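Long-range contacts in protein arginine N-methyltransferase SFM1 (Saccharomyces cerevisiae, PDB 5C74), which transfers a methyl group from S-adenosyl-L-methionine to one arginine of ribosomal protein S3, monomethylating it as a member of the SPOUT methyltransferase clan: residues A[1-12]-A[27-38]; A[89-97]-A[147-156]. All coordinates share one frame; numbering follows the deposited sequence.

Contact 1 of 2, residues A[1-12]-A[27-38]; sequences MKYIIEHMEEGF and VGAENLILSSLP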
loop_
_atom_site.group_PDB
_atom_site.type_symbol
_atom_site.label_atom_id
_atom_site.label_comp_id
_atom_site.label_asym_id
_atom_site.label_seq_id
_atom_site.Cartn_x
_atom_site.Cartn_y
_atom_site.Cartn_z
ATOM N N MET A 1 -2.471 18.483 -20.262
ATOM C CA MET A 1 -3.395 17.509 -19.679
ATOM C C MET A 1 -3.146 17.361 -18.187
ATOM O O MET A 1 -2.009 17.419 -17.721
ATOM C CB MET A 1 -3.255 16.147 -20.375
ATOM C CG MET A 1 -4.231 15.066 -19.893
ATOM S SD MET A 1 -5.904 15.227 -20.565
ATOM C CE MET A 1 -5.860 14.134 -21.972
ATOM N N LYS A 2 -4.217 17.165 -17.431
ATOM C CA LYS A 2 -4.075 16.891 -16.014
ATOM C C LYS A 2 -4.628 15.507 -15.738
ATOM O O LYS A 2 -5.448 15.009 -16.500
ATOM C CB LYS A 2 -4.785 17.948 -15.192
ATOM C CG LYS A 2 -4.088 19.306 -15.308
ATOM C CD LYS A 2 -4.939 20.424 -14.767
ATOM C CE LYS A 2 -5.154 21.466 -15.844
ATOM N NZ LYS A 2 -6.038 20.980 -16.933
ATOM N N TYR A 3 -4.166 14.891 -14.654
ATOM C CA TYR A 3 -4.428 13.480 -14.408
ATOM C C TYR A 3 -5.123 13.287 -13.076
ATOM O O TYR A 3 -4.718 13.870 -12.077
ATOM C CB TYR A 3 -3.125 12.702 -14.443
ATOM C CG TYR A 3 -2.501 12.815 -15.807
ATOM C CD1 TYR A 3 -2.895 11.967 -16.833
ATOM C CD2 TYR A 3 -1.583 13.821 -16.089
ATOM C CE1 TYR A 3 -2.354 12.092 -18.107
ATOM C CE2 TYR A 3 -1.040 13.955 -17.362
ATOM C CZ TYR A 3 -1.433 13.080 -18.359
ATOM O OH TYR A 3 -0.913 13.210 -19.622
ATOM N N ILE A 4 -6.170 12.474 -13.073
ATOM C CA ILE A 4 -6.884 12.177 -11.837
ATOM C C ILE A 4 -6.811 10.675 -11.600
ATOM O O ILE A 4 -7.149 9.889 -12.473
ATOM C CB ILE A 4 -8.364 12.637 -11.905
ATOM C CG1 ILE A 4 -8.445 14.150 -12.166
ATOM C CG2 ILE A 4 -9.131 12.266 -10.615
ATOM C CD1 ILE A 4 -9.844 14.633 -12.562
ATOM N N ILE A 5 -6.355 10.269 -10.421
ATOM C CA ILE A 5 -6.298 8.844 -10.106
ATOM C C ILE A 5 -7.193 8.575 -8.922
ATOM O O ILE A 5 -7.003 9.160 -7.863
ATOM C CB ILE A 5 -4.858 8.374 -9.764
ATOM C CG1 ILE A 5 -3.914 8.596 -10.948
ATOM C CG2 ILE A 5 -4.865 6.901 -9.356
ATOM C CD1 ILE A 5 -2.466 8.337 -10.611
ATOM N N GLU A 6 -8.177 7.708 -9.087
ATOM C CA GLU A 6 -9.001 7.340 -7.948
ATOM C C GLU A 6 -8.194 6.378 -7.089
ATOM O O GLU A 6 -7.793 5.314 -7.555
ATOM C CB GLU A 6 -10.309 6.688 -8.394
ATOM C CG GLU A 6 -11.213 7.594 -9.229
ATOM C CD GLU A 6 -12.632 7.062 -9.310
ATOM O OE1 GLU A 6 -12.795 5.855 -9.615
ATOM O OE2 GLU A 6 -13.576 7.845 -9.036
ATOM N N HIS A 7 -7.964 6.741 -5.835
ATOM C CA HIS A 7 -7.171 5.900 -4.951
ATOM C C HIS A 7 -8.123 5.399 -3.892
ATOM O O HIS A 7 -8.183 5.958 -2.816
ATOM C CB HIS A 7 -5.998 6.677 -4.335
ATOM C CG HIS A 7 -5.066 5.823 -3.521
ATOM N ND1 HIS A 7 -3.891 5.308 -4.030
ATOM C CD2 HIS A 7 -5.142 5.387 -2.235
ATOM C CE1 HIS A 7 -3.283 4.592 -3.095
ATOM N NE2 HIS A 7 -4.021 4.627 -1.997
ATOM N N MET A 8 -8.887 4.364 -4.226
ATOM C CA MET A 8 -10.013 3.942 -3.401
ATOM C C MET A 8 -9.647 2.737 -2.549
ATOM O O MET A 8 -10.333 1.713 -2.560
ATOM C CB MET A 8 -11.225 3.615 -4.276
ATOM C CG MET A 8 -11.742 4.805 -5.126
ATOM S SD MET A 8 -13.072 4.380 -6.299
ATOM C CE MET A 8 -14.449 4.125 -5.183
ATOM N N GLU A 9 -8.547 2.857 -1.831
ATOM C CA GLU A 9 -8.090 1.769 -0.987
ATOM C C GLU A 9 -7.350 2.390 0.164
ATOM O O GLU A 9 -6.824 3.497 0.062
ATOM C CB GLU A 9 -7.186 0.796 -1.758
ATOM C CG GLU A 9 -5.835 1.398 -2.145
ATOM C CD GLU A 9 -4.983 0.475 -3.007
ATOM O OE1 GLU A 9 -4.171 0.996 -3.804
ATOM O OE2 GLU A 9 -5.116 -0.763 -2.885
ATOM N N GLU A 10 -7.326 1.681 1.279
ATOM C CA GLU A 10 -6.583 2.132 2.431
ATOM C C GLU A 10 -5.096 1.882 2.181
ATOM O O GLU A 10 -4.724 0.806 1.723
ATOM C CB GLU A 10 -7.050 1.382 3.679
ATOM C CG GLU A 10 -6.398 1.843 4.944
ATOM C CD GLU A 10 -6.703 3.288 5.235
ATOM O OE1 GLU A 10 -5.795 3.992 5.725
ATOM O OE2 GLU A 10 -7.851 3.713 4.976
ATOM N N GLY A 11 -4.258 2.871 2.468
ATOM C CA GLY A 11 -2.823 2.666 2.438
ATOM C C GLY A 11 -2.152 2.913 1.102
ATOM O O GLY A 11 -2.792 2.915 0.052
ATOM N N PHE A 12 -0.843 3.126 1.162
ATOM C CA PHE A 12 -0.004 3.291 -0.014
ATOM C C PHE A 12 1.099 2.257 0.034
ATOM O O PHE A 12 1.984 2.352 0.871
ATOM C CB PHE A 12 0.617 4.689 -0.062
ATOM C CG PHE A 12 -0.383 5.801 -0.232
ATOM C CD1 PHE A 12 -1.174 6.211 0.835
ATOM C CD2 PHE A 12 -0.505 6.453 -1.451
ATOM C CE1 PHE A 12 -2.090 7.238 0.687
ATOM C CE2 PHE A 12 -1.424 7.488 -1.611
ATOM C CZ PHE A 12 -2.217 7.874 -0.548
ATOM N N VAL A 27 4.979 15.022 -14.403
ATOM C CA VAL A 27 3.952 15.981 -14.845
ATOM C C VAL A 27 3.783 17.161 -13.898
ATOM O O VAL A 27 3.205 18.194 -14.270
ATOM C CB VAL A 27 2.588 15.294 -15.049
ATOM C CG1 VAL A 27 2.720 14.120 -16.059
ATOM C CG2 VAL A 27 2.014 14.798 -13.733
ATOM N N GLY A 28 4.290 17.022 -12.678
ATOM C CA GLY A 28 4.212 18.110 -11.715
ATOM C C GLY A 28 3.046 17.987 -10.747
ATOM O O GLY A 28 1.992 17.449 -11.086
ATOM N N ALA A 29 3.230 18.517 -9.541
ATOM C CA ALA A 29 2.244 18.359 -8.471
ATOM C C ALA A 29 0.937 19.084 -8.754
ATOM O O ALA A 29 -0.086 18.759 -8.155
ATOM C CB ALA A 29 2.813 18.842 -7.151
ATOM N N GLU A 30 0.963 20.083 -9.633
ATOM C CA GLU A 30 -0.274 20.770 -9.974
ATOM C C GLU A 30 -1.130 19.985 -10.956
ATOM O O GLU A 30 -2.300 20.324 -11.168
ATOM C CB GLU A 30 0.019 22.153 -10.556
ATOM C CG GLU A 30 0.422 23.171 -9.517
ATOM C CD GLU A 30 0.461 24.578 -10.098
ATOM O OE1 GLU A 30 1.480 25.272 -9.907
ATOM O OE2 GLU A 30 -0.529 24.985 -10.745
ATOM N N ASN A 31 -0.559 18.938 -11.547
ATOM C CA ASN A 31 -1.211 18.250 -12.652
ATOM C C ASN A 31 -1.611 16.815 -12.365
ATOM O O ASN A 31 -1.998 16.079 -13.279
ATOM C CB ASN A 31 -0.306 18.299 -13.883
ATOM C CG ASN A 31 -0.048 19.727 -14.322
ATOM O OD1 ASN A 31 -0.982 20.515 -14.451
ATOM N ND2 ASN A 31 1.216 20.082 -14.494
ATOM N N LEU A 32 -1.529 16.427 -11.092
ATOM C CA LEU A 32 -2.007 15.122 -10.634
ATOM C C LEU A 32 -2.913 15.331 -9.420
ATOM O O LEU A 32 -2.551 16.050 -8.486
ATOM C CB LEU A 32 -0.847 14.194 -10.250
ATOM C CG LEU A 32 -1.250 12.876 -9.562
ATOM C CD1 LEU A 32 -2.019 11.937 -10.526
ATOM C CD2 LEU A 32 -0.040 12.162 -8.974
ATOM N N ILE A 33 -4.080 14.700 -9.420
ATOM C CA ILE A 33 -4.925 14.705 -8.221
ATOM C C ILE A 33 -5.373 13.289 -7.886
ATOM O O ILE A 33 -5.845 12.560 -8.765
ATOM C CB ILE A 33 -6.186 15.590 -8.390
ATOM C CG1 ILE A 33 -5.822 16.981 -8.918
ATOM C CG2 ILE A 33 -6.945 15.699 -7.050
ATOM C CD1 ILE A 33 -5.894 17.104 -10.441
ATOM N N LEU A 34 -5.217 12.887 -6.624
ATOM C CA LEU A 34 -5.783 11.623 -6.164
ATOM C C LEU A 34 -7.164 11.916 -5.618
ATOM O O LEU A 34 -7.328 12.851 -4.847
ATOM C CB LEU A 34 -4.931 10.981 -5.057
ATOM C CG LEU A 34 -3.474 10.611 -5.305
ATOM C CD1 LEU A 34 -2.990 9.756 -4.119
ATOM C CD2 LEU A 34 -3.311 9.858 -6.627
ATOM N N SER A 35 -8.157 11.132 -6.012
ATOM C CA SER A 35 -9.519 11.383 -5.564
ATOM C C SER A 35 -10.144 10.130 -4.961
ATOM O O SER A 35 -9.625 9.028 -5.117
ATOM C CB SER A 35 -10.383 11.882 -6.730
ATOM O OG SER A 35 -10.521 10.861 -7.702
ATOM N N SER A 36 -11.277 10.326 -4.297
ATOM C CA SER A 36 -12.031 9.261 -3.638
ATOM C C SER A 36 -11.193 8.444 -2.653
ATOM O O SER A 36 -11.449 7.252 -2.477
ATOM C CB SER A 36 -12.678 8.327 -4.675
ATOM O OG SER A 36 -13.646 9.046 -5.442
ATOM N N LEU A 37 -10.241 9.090 -1.980
ATOM C CA LEU A 37 -9.563 8.443 -0.846
ATOM C C LEU A 37 -10.584 8.050 0.212
ATOM O O LEU A 37 -11.631 8.703 0.341
ATOM C CB LEU A 37 -8.501 9.363 -0.234
ATOM C CG LEU A 37 -7.150 9.132 -0.937
ATOM C CD1 LEU A 37 -7.117 9.831 -2.304
ATOM C CD2 LEU A 37 -5.984 9.562 -0.091
ATOM N N PRO A 38 -10.286 6.989 0.983
ATOM C CA PRO A 38 -11.175 6.574 2.074
ATOM C C PRO A 38 -11.517 7.738 2.994
ATOM O O PRO A 38 -10.698 8.637 3.240
ATOM C CB PRO A 38 -10.361 5.500 2.806
ATOM C CG PRO A 38 -9.466 4.929 1.726
ATOM C CD PRO A 38 -9.085 6.138 0.896
HETATM O O HOH W 1 -13.191 10.106 -8.054
#
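V27, at the end of its helix, meets Y3 of the first strand in a classic beta-alpha-beta unit, in which strand 2-6 runs through helix 14-27 into the parallel strand 32-35. The CG1 methyl of V27 lies against CE2 of the Y3 ring at 4.0 Å, and the hydroxyl of that ring is probably hydrogen-bonded to Q148 of helix 140-151. At N31 the side-chain amide turns back to the helix end, ND2 giving a nearly straight bond (177°) to V27 O; its OD1 rests against the K2 side chain, while its carbonyl receives Y3 N and opens the parallel bonding. From here the backbones alternate: I33 uses both its N and O, toward Y3 and I5, and S35 does the same toward I5 and H7. L32 swings CD1 to within 3.6 Å of I5 CD1, and L34 puts CD2 on I5 CB and CD1 in plane at the edge of the F12 ring, all on the side of the sheet that helix 14-27 packs against. On the other side S35 OG approaches I4 CG2 and shares a water with S36 OG and E6 OE2; the other oxygen of E6 is held by R116 and the backbone of G106. L37 packs on H7 CB. Beyond the strand, P38 closes the contact, its CG 3.4 Å from E9 O.

Contact 2 of 2, residues A[89-97]-A[147-156]; sequences IDLQPEDAT and TQLIIKDRIA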
loop_
_atom_site.group_PDB
_atom_site.type_symbol
_atom_site.label_atom_id
_atom_site.label_comp_id
_atom_site.label_asym_id
_atom_site.label_seq_id
_atom_site.Cartn_x
_atom_site.Cartn_y
_atom_site.Cartn_z
ATOM N N ILE A 89 -11.738 2.866 -29.104
ATOM C CA ILE A 89 -11.059 4.016 -29.690
ATOM C C ILE A 89 -9.822 4.374 -28.859
ATOM O O ILE A 89 -9.951 4.705 -27.688
ATOM C CB ILE A 89 -11.999 5.243 -29.771
ATOM C CG1 ILE A 89 -13.190 4.939 -30.688
ATOM C CG2 ILE A 89 -11.234 6.449 -30.258
ATOM C CD1 ILE A 89 -14.217 6.048 -30.754
ATOM N N ASP A 90 -8.629 4.298 -29.452
ATOM C CA ASP A 90 -7.416 4.714 -28.750
ATOM C C ASP A 90 -7.332 6.228 -28.663
ATOM O O ASP A 90 -7.747 6.930 -29.580
ATOM C CB ASP A 90 -6.153 4.200 -29.450
ATOM C CG ASP A 90 -5.848 2.750 -29.134
ATOM O OD1 ASP A 90 -6.216 2.261 -28.046
ATOM O OD2 ASP A 90 -5.239 2.092 -30.000
ATOM N N LEU A 91 -6.762 6.719 -27.571
ATOM C CA LEU A 91 -6.389 8.126 -27.470
ATOM C C LEU A 91 -5.461 8.476 -28.623
ATOM O O LEU A 91 -4.521 7.732 -28.907
ATOM C CB LEU A 91 -5.701 8.398 -26.130
ATOM C CG LEU A 91 -5.504 9.855 -25.722
ATOM C CD1 LEU A 91 -6.851 10.487 -25.388
ATOM C CD2 LEU A 91 -4.561 9.938 -24.520
ATOM N N GLN A 92 -5.751 9.580 -29.309
ATOM C CA GLN A 92 -4.946 10.013 -30.461
ATOM C C GLN A 92 -4.476 11.441 -30.251
ATOM O O GLN A 92 -5.067 12.169 -29.457
ATOM C CB GLN A 92 -5.754 9.942 -31.769
ATOM C CG GLN A 92 -6.073 8.555 -32.264
ATOM C CD GLN A 92 -6.842 8.612 -33.569
ATOM O OE1 GLN A 92 -8.062 8.782 -33.580
ATOM N NE2 GLN A 92 -6.125 8.502 -34.678
ATOM N N PRO A 93 -3.446 11.874 -31.002
ATOM C CA PRO A 93 -3.006 13.268 -30.864
ATOM C C PRO A 93 -4.117 14.299 -31.095
ATOM O O PRO A 93 -4.111 15.350 -30.444
ATOM C CB PRO A 93 -1.915 13.392 -31.937
ATOM C CG PRO A 93 -1.354 12.016 -32.028
ATOM C CD PRO A 93 -2.558 11.113 -31.900
ATOM N N GLU A 94 -5.070 14.003 -31.976
ATOM C CA GLU A 94 -6.163 14.947 -32.232
ATOM C C GLU A 94 -7.074 15.143 -31.022
ATOM O O GLU A 94 -7.805 16.130 -30.954
ATOM C CB GLU A 94 -7.022 14.500 -33.420
ATOM C CG GLU A 94 -6.232 14.047 -34.629
ATOM C CD GLU A 94 -5.872 12.583 -34.530
ATOM O OE1 GLU A 94 -6.800 11.745 -34.585
ATOM O OE2 GLU A 94 -4.674 12.277 -34.366
ATOM N N ASP A 95 -7.038 14.212 -30.070
ATOM C CA ASP A 95 -7.829 14.345 -28.838
ATOM C C ASP A 95 -7.301 15.421 -27.894
ATOM O O ASP A 95 -7.955 15.775 -26.914
ATOM C CB ASP A 95 -7.873 13.018 -28.070
ATOM C CG ASP A 95 -8.684 11.956 -28.779
ATOM O OD1 ASP A 95 -9.679 12.304 -29.447
ATOM O OD2 ASP A 95 -8.341 10.768 -28.637
ATOM N N ALA A 96 -6.114 15.937 -28.177
ATOM C CA ALA A 96 -5.535 16.986 -27.334
ATOM C C ALA A 96 -6.429 18.231 -27.203
ATOM O O ALA A 96 -6.413 18.893 -26.167
ATOM C CB ALA A 96 -4.154 17.390 -27.875
ATOM N N THR A 97 -7.193 18.566 -28.246
ATOM C CA THR A 97 -8.119 19.700 -28.152
ATOM C C THR A 97 -9.422 19.379 -27.421
ATOM O O THR A 97 -10.219 20.275 -27.158
ATOM C CB THR A 97 -8.505 20.221 -29.548
ATOM O OG1 THR A 97 -9.182 19.176 -30.258
ATOM C CG2 THR A 97 -7.251 20.630 -30.328
ATOM N N THR A 147 0.293 8.898 -22.286
ATOM C CA THR A 147 -0.675 9.948 -22.574
ATOM C C THR A 147 0.026 11.275 -22.894
ATOM O O THR A 147 -0.402 12.025 -23.787
ATOM C CB THR A 147 -1.651 10.112 -21.398
ATOM O OG1 THR A 147 -2.416 8.904 -21.266
ATOM C CG2 THR A 147 -2.600 11.296 -21.673
ATOM N N GLN A 148 1.108 11.562 -22.175
ATOM C CA GLN A 148 1.892 12.766 -22.439
ATOM C C GLN A 148 2.478 12.741 -23.851
ATOM O O GLN A 148 2.468 13.747 -24.567
ATOM C CB GLN A 148 3.011 12.915 -21.401
ATOM C CG GLN A 148 2.505 13.238 -20.013
ATOM C CD GLN A 148 2.151 14.703 -19.873
ATOM O OE1 GLN A 148 0.981 15.079 -19.916
ATOM N NE2 GLN A 148 3.166 15.540 -19.722
ATOM N N LEU A 149 3.012 11.597 -24.246
ATOM C CA LEU A 149 3.594 11.465 -25.577
ATOM C C LEU A 149 2.541 11.735 -26.652
ATOM O O LEU A 149 2.814 12.387 -27.667
ATOM C CB LEU A 149 4.202 10.058 -25.750
ATOM C CG LEU A 149 5.451 9.766 -24.903
ATOM C CD1 LEU A 149 5.805 8.262 -24.900
ATOM C CD2 LEU A 149 6.606 10.580 -25.456
ATOM N N ILE A 150 1.327 11.244 -26.417
ATOM C CA ILE A 150 0.256 11.355 -27.411
ATOM C C ILE A 150 -0.327 12.770 -27.448
ATOM O O ILE A 150 -0.471 13.365 -28.516
ATOM C CB ILE A 150 -0.868 10.324 -27.120
ATOM C CG1 ILE A 150 -0.360 8.903 -27.353
ATOM C CG2 ILE A 150 -2.091 10.558 -27.986
ATOM C CD1 ILE A 150 -1.331 7.821 -26.850
ATOM N N ILE A 151 -0.609 13.323 -26.272
ATOM C CA ILE A 151 -1.365 14.558 -26.153
ATOM C C ILE A 151 -0.454 15.785 -26.174
ATOM O O ILE A 151 -0.752 16.792 -26.831
ATOM C CB ILE A 151 -2.219 14.542 -24.862
ATOM C CG1 ILE A 151 -3.274 13.433 -24.943
ATOM C CG2 ILE A 151 -2.924 15.869 -24.648
ATOM C CD1 ILE A 151 -4.337 13.650 -26.023
ATOM N N LYS A 152 0.667 15.703 -25.468
ATOM C CA LYS A 152 1.591 16.832 -25.423
ATOM C C LYS A 152 2.525 16.840 -26.622
ATOM O O LYS A 152 2.656 17.865 -27.296
ATOM C CB LYS A 152 2.398 16.823 -24.122
ATOM C CG LYS A 152 3.536 17.843 -24.095
ATOM C CD LYS A 152 4.219 17.857 -22.731
ATOM C CE LYS A 152 5.662 18.343 -22.850
ATOM N NZ LYS A 152 6.555 17.250 -23.309
ATOM N N ASP A 153 3.171 15.711 -26.906
ATOM C CA ASP A 153 4.155 15.668 -27.983
ATOM C C ASP A 153 3.547 15.317 -29.340
ATOM O O ASP A 153 4.224 15.433 -30.358
ATOM C CB ASP A 153 5.261 14.659 -27.662
ATOM C CG ASP A 153 6.132 15.104 -26.494
ATOM O OD1 ASP A 153 6.061 16.300 -26.112
ATOM O OD2 ASP A 153 6.885 14.261 -25.965
ATOM N N ARG A 154 2.293 14.867 -29.330
ATOM C CA ARG A 154 1.544 14.551 -30.557
ATOM C C ARG A 154 2.157 13.372 -31.294
ATOM O O ARG A 154 2.174 13.314 -32.535
ATOM C CB ARG A 154 1.455 15.780 -31.479
ATOM C CG ARG A 154 0.777 16.985 -30.830
ATOM C CD ARG A 154 -0.589 16.657 -30.221
ATOM N NE ARG A 154 -1.104 17.804 -29.474
ATOM C CZ ARG A 154 -1.782 18.816 -30.010
ATOM N NH1 ARG A 154 -2.047 18.836 -31.316
ATOM N NH2 ARG A 154 -2.186 19.817 -29.237
ATOM N N ILE A 155 2.642 12.411 -30.520
ATOM C CA ILE A 155 3.159 11.168 -31.090
ATOM C C ILE A 155 2.055 10.125 -31.037
ATOM O O ILE A 155 1.563 9.789 -29.962
ATOM C CB ILE A 155 4.407 10.683 -30.328
ATOM C CG1 ILE A 155 5.491 11.774 -30.373
ATOM C CG2 ILE A 155 4.915 9.346 -30.897
ATOM C CD1 ILE A 155 6.689 11.496 -29.469
ATOM N N ALA A 156 1.640 9.627 -32.195
ATOM C CA ALA A 156 0.587 8.617 -32.243
ATOM C C ALA A 156 1.006 7.333 -31.516
ATOM O O ALA A 156 2.171 6.947 -31.546
ATOM C CB ALA A 156 0.227 8.304 -33.693
#
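P93 and A96 of the loop between strands 80-83 and 101-104 rest against R154, the residue with positive phi that follows helix 140-151. The arginine chain shows how a long side chain can be used at several points along its course. R154 CB lies beside P93 CB at 4.2 Å. A bend at chi2 (-52°) then folds the chain back toward I151, and R154 CD passes the proline, 3.8 Å from P93 O and almost as near to P93 CB. R154 NE donates to I151 O at 2.9 Å, with the acceptor close to the guanidinium plane, a bond that holds the group against the I151 carbonyl. The methyl of A96 sits over one face of the guanidinium, displaced toward its rim, with A96 CB 3.5 Å from R154 CZ and 3.4 Å from R154 NH2. P93 O also lies over a face, and R154 NH1 is more distant from it.

Deeper in, the packing becomes largely apolar, with methyl groups also lying on backbone atoms. I150 sends CG2, anti to its backbone N, onto the peptide joining Q92 to P93, 3.4 Å from Q92 C. I151 sets CG2 against A96 CB and folds CD1 under the backbone N of A96. L91, crossing I151 at about a right angle, places CD2 against both I151 CG1 and T147 CG2, each 3.7 Å away; L91 also touches F102 of strand 101-104. Within the turn D95 OD2 accepts Q92 N from above the carboxylate plane and forms a salt bridge with R131. In this SPOUT-clan alpha/beta fold, the loop joining parallel strands 80-83 and 101-104, with its 3-10 turn 93-95, thus packs on the C-terminal part of helix 140-151.

In the fold
Contact 1 is the more interior, its centre about 9 Å from the centre of the chain, and joins two neighbouring strands of the parallel sheet; contact 2, about 16 Å out, is more peripheral and joins a loop to the end region of helix 140-151. Both are only partly buried. Their chemistry differs accordingly. In 1-12 with 27-38, five backbone hydrogen bonds cross between the segments and side chains pack on both faces, whereas none crosses between 89-97 and 147-156, which rely on apolar contacts and an exposed arginine. Helix 140-151 connects them: V27 CG1 packs 3.9 Å from Q148 CD, and the terminal methyl of M1 touches I151. The second subunit reaches contact 1 but not contact 2.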